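Local coordinates for N-acetyltransferase (Escherichia coli, PDB 6GTQ), which probably transfers an acetyl group from acetyl-coenzyme A to an amine acceptor, as members of the GNAT acetyltransferase family do, at residues L62-L67 and L96-I101. The protein carries 1 engineered substitution. Residues are numbered along the deposited sequence; the frame is centred on the assembly and turned at random.
Sequences LGYYTL and LGRLAI. With ACT (acetate ion), chain H.
The hydroxyl of Thr-66 is gripped from two directions: OG1 donates to an oxygen of a bound acetate at 2.7 Å and accepts from a water, which in turn accepts from NH2 of Arg-98 on the facing strand. Chi1 of 68° sets OG1 between backbone N and carbonyl carbon, 3.4 Å from CB of Arg-98. The extended arginine chain carries its guanidinium to the water, which lies at the edge of that plane, and makes a cation-pi contact with Phe-33 of helix 28-36. At Gly-97, with no side chain to intervene, the acetate CH3 packs 3.5 Å from the backbone N.

The strands run antiparallel. Tyr-64 and Ala-100 form a hydrogen-bonded pair: Tyr-64 N reaches Ala-100 O at 2.8 Å, and the return bond from Ala-100 N to Tyr-64 O is nearly straight (170°). On their face, the Tyr-64 ring reaches toward the facing strand, bringing CE2 to 3.6 Å from CB of Ala-100, whose small methyl leaves room for it; the phenol OH bonds to Leu-30 O.

The other face is mostly apolar. CB of Tyr-65 meets CD1 of Leu-99 (3.8 Å) and CD2 of Leu-96, beneath helix 110-129, where the Tyr-65 hydroxyl is hydrogen-bonded to ND1 of His-117. Helices thus cover both faces of these central GNAT strands, but the 28-36 side also holds the polar group around Thr-66. Its acetate, probably from the crystallisation liquor, indicates that this hydroxyl can bind a carboxylate; whether a natural ligand does so is not established.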
ATOM      1  N   LEU A  62       3.484 -12.613   8.785  1.00 52.91           N
ATOM      2  CA  LEU A  62       3.944 -13.154   7.507  1.00 53.83           C
ATOM      3  C   LEU A  62       3.849 -12.131   6.362  1.00 56.47           C
ATOM      4  O   LEU A  62       3.858 -12.489   5.186  1.00 57.28           O
ATOM      5  CB  LEU A  62       3.220 -14.477   7.165  1.00 55.54           C
ATOM      6  CG  LEU A  62       3.550 -15.695   8.054  1.00 61.53           C
ATOM      7  CD1 LEU A  62       2.628 -16.842   7.756  1.00 63.27           C
ATOM      8  CD2 LEU A  62       5.002 -16.130   7.915  1.00 63.24           C
ATOM      9  N   GLY A  63       3.809 -10.862   6.726  1.00 50.88           N
ATOM     10  CA  GLY A  63       3.700  -9.770   5.776  1.00 49.43           C
ATOM     11  C   GLY A  63       3.160  -8.523   6.422  1.00 52.69           C
ATOM     12  O   GLY A  63       2.455  -8.594   7.433  1.00 51.95           O
ATOM     13  N   TYR A  64       3.502  -7.367   5.844  1.00 49.25           N
ATOM     14  CA  TYR A  64       3.067  -6.068   6.340  1.00 47.19           C
ATOM     15  C   TYR A  64       3.020  -4.980   5.275  1.00 49.47           C
ATOM     16  O   TYR A  64       3.621  -5.105   4.201  1.00 51.21           O
ATOM     17  CB  TYR A  64       3.955  -5.615   7.519  1.00 48.64           C
ATOM     18  CG  TYR A  64       5.321  -5.054   7.163  1.00 50.72           C
ATOM     19  CD1 TYR A  64       5.499  -3.692   6.916  1.00 50.04           C
ATOM     20  CD2 TYR A  64       6.457  -5.865   7.186  1.00 54.17           C
ATOM     21  CE1 TYR A  64       6.761  -3.159   6.651  1.00 51.11           C
ATOM     22  CE2 TYR A  64       7.731  -5.336   6.953  1.00 55.08           C
ATOM     23  CZ  TYR A  64       7.873  -3.984   6.677  1.00 58.94           C
ATOM     24  OH  TYR A  64       9.114  -3.453   6.438  1.00 58.45           O
ATOM     25  N   TYR A  65       2.347  -3.886   5.614  1.00 42.69           N
ATOM     26  CA  TYR A  65       2.300  -2.673   4.805  1.00 40.34           C
ATOM     27  C   TYR A  65       2.151  -1.460   5.725  1.00 43.58           C
ATOM     28  O   TYR A  65       1.672  -1.603   6.846  1.00 41.88           O
ATOM     29  CB  TYR A  65       1.278  -2.733   3.640  1.00 39.14           C
ATOM     30  CG  TYR A  65      -0.175  -2.475   3.981  1.00 37.85           C
ATOM     31  CD1 TYR A  65      -0.647  -1.177   4.168  1.00 38.06           C
ATOM     32  CD2 TYR A  65      -1.107  -3.513   3.976  1.00 38.82           C
ATOM     33  CE1 TYR A  65      -1.989  -0.927   4.442  1.00 36.92           C
ATOM     34  CE2 TYR A  65      -2.459  -3.272   4.226  1.00 39.20           C
ATOM     35  CZ  TYR A  65      -2.894  -1.976   4.459  1.00 45.95           C
ATOM     36  OH  TYR A  65      -4.214  -1.727   4.736  1.00 48.32           O
ATOM     37  N   THR A  66       2.654  -0.297   5.291  1.00 42.67           N
ATOM     38  CA  THR A  66       2.561   0.965   6.043  1.00 42.24           C
ATOM     39  C   THR A  66       1.873   2.038   5.203  1.00 46.06           C
ATOM     40  O   THR A  66       2.116   2.123   4.002  1.00 46.25           O
ATOM     41  CB  THR A  66       3.920   1.441   6.615  1.00 47.51           C
ATOM     42  OG1 THR A  66       4.793   1.830   5.551  1.00 49.09           O
ATOM     43  CG2 THR A  66       4.587   0.413   7.515  1.00 47.41           C
ATOM     44  N   LEU A  67       1.011   2.843   5.847  1.00 42.29           N
ATOM     45  CA  LEU A  67       0.286   3.961   5.248  1.00 41.59           C
ATOM     46  C   LEU A  67       0.517   5.238   6.022  1.00 48.03           C
ATOM     47  O   LEU A  67       0.655   5.221   7.258  1.00 48.43           O
ATOM     48  CB  LEU A  67      -1.234   3.723   5.281  1.00 40.81           C
ATOM     49  CG  LEU A  67      -1.864   2.698   4.375  1.00 45.19           C
ATOM     50  CD1 LEU A  67      -3.338   2.608   4.667  1.00 44.95           C
ATOM     51  CD2 LEU A  67      -1.650   3.029   2.897  1.00 47.91           C
ATOM     52  N   LEU A  96       1.490   4.548   0.421  1.00 46.23           N
ATOM     53  CA  LEU A  96       1.810   3.197   0.870  1.00 46.65           C
ATOM     54  C   LEU A  96       3.337   3.164   0.677  1.00 51.39           C
ATOM     55  O   LEU A  96       3.814   3.072  -0.459  1.00 52.67           O
ATOM     56  CB  LEU A  96       1.123   2.150  -0.018  1.00 47.07           C
ATOM     57  CG  LEU A  96       0.824   0.761   0.587  1.00 51.97           C
ATOM     58  CD1 LEU A  96       0.019  -0.074  -0.388  1.00 53.21           C
ATOM     59  CD2 LEU A  96       2.074  -0.001   0.894  1.00 52.89           C
ATOM     60  N   GLY A  97       4.077   3.345   1.770  1.00 46.72           N
ATOM     61  CA  GLY A  97       5.534   3.447   1.744  1.00 47.68           C
ATOM     62  C   GLY A  97       6.340   2.174   1.864  1.00 52.48           C
ATOM     63  O   GLY A  97       7.524   2.168   1.524  1.00 54.46           O
ATOM     64  N   ARG A  98       5.732   1.105   2.374  1.00 47.82           N
ATOM     65  CA  ARG A  98       6.397  -0.179   2.575  1.00 48.46           C
ATOM     66  C   ARG A  98       5.427  -1.306   2.386  1.00 52.77           C
ATOM     67  O   ARG A  98       4.298  -1.240   2.863  1.00 50.17           O
ATOM     68  CB  ARG A  98       7.013  -0.270   3.989  1.00 47.99           C
ATOM     69  CG  ARG A  98       8.433   0.244   4.072  1.00 50.88           C
ATOM     70  CD  ARG A  98       8.758   0.761   5.441  1.00 57.10           C
ATOM     71  NE  ARG A  98      10.158   1.169   5.546  1.00 69.57           N
ATOM     72  CZ  ARG A  98      10.575   2.346   6.007  1.00 81.87           C
ATOM     73  NH1 ARG A  98      11.873   2.621   6.062  1.00 70.33           N
ATOM     74  NH2 ARG A  98       9.700   3.250   6.430  1.00 59.46           N
ATOM     75  N   LEU A  99       5.882  -2.357   1.711  1.00 53.44           N
ATOM     76  CA  LEU A  99       5.134  -3.582   1.463  1.00 53.99           C
ATOM     77  C   LEU A  99       6.130  -4.724   1.472  1.00 59.13           C
ATOM     78  O   LEU A  99       7.110  -4.699   0.722  1.00 61.45           O
ATOM     79  CB  LEU A  99       4.343  -3.515   0.129  1.00 53.98           C
ATOM     80  CG  LEU A  99       3.484  -4.741  -0.252  1.00 59.16           C
ATOM     81  CD1 LEU A  99       2.211  -4.824   0.568  1.00 57.56           C
ATOM     82  CD2 LEU A  99       3.116  -4.703  -1.713  1.00 62.44           C
ATOM     83  N   ALA A 100       5.916  -5.692   2.364  1.00 54.65           N
ATOM     84  CA  ALA A 100       6.783  -6.868   2.478  1.00 55.19           C
ATOM     85  C   ALA A 100       5.958  -8.100   2.776  1.00 56.90           C
ATOM     86  O   ALA A 100       5.062  -8.045   3.614  1.00 54.06           O
ATOM     87  CB  ALA A 100       7.825  -6.655   3.567  1.00 56.23           C
ATOM     88  N   ILE A 101       6.256  -9.206   2.080  1.00 56.22           N
ATOM     89  CA  ILE A 101       5.606 -10.515   2.251  1.00 57.21           C
ATOM     90  C   ILE A 101       6.693 -11.536   2.552  1.00 65.86           C
ATOM     91  O   ILE A 101       7.688 -11.598   1.826  1.00 68.78           O
ATOM     92  CB  ILE A 101       4.749 -10.925   1.001  1.00 60.42           C
ATOM     93  CG1 ILE A 101       3.598  -9.908   0.700  1.00 57.85           C
ATOM     94  CG2 ILE A 101       4.220 -12.364   1.097  1.00 61.87           C
ATOM     95  CD1 ILE A 101       2.410  -9.809   1.724  1.00 55.70           C
TER
HETATM   96  C   ACT H 204       4.693   5.475   5.116  1.00 46.07           C
HETATM   97  O   ACT H 204       4.089   4.443   5.253  1.00 41.60           O
HETATM   98  OXT ACT H 204       5.439   5.972   5.962  1.00 50.30           O
HETATM   99  CH3 ACT H 204       4.510   6.196   3.787  1.00 51.34           C
HETATM  100  O   HOH W   1       7.036   3.349   5.948  1.00 57.90           O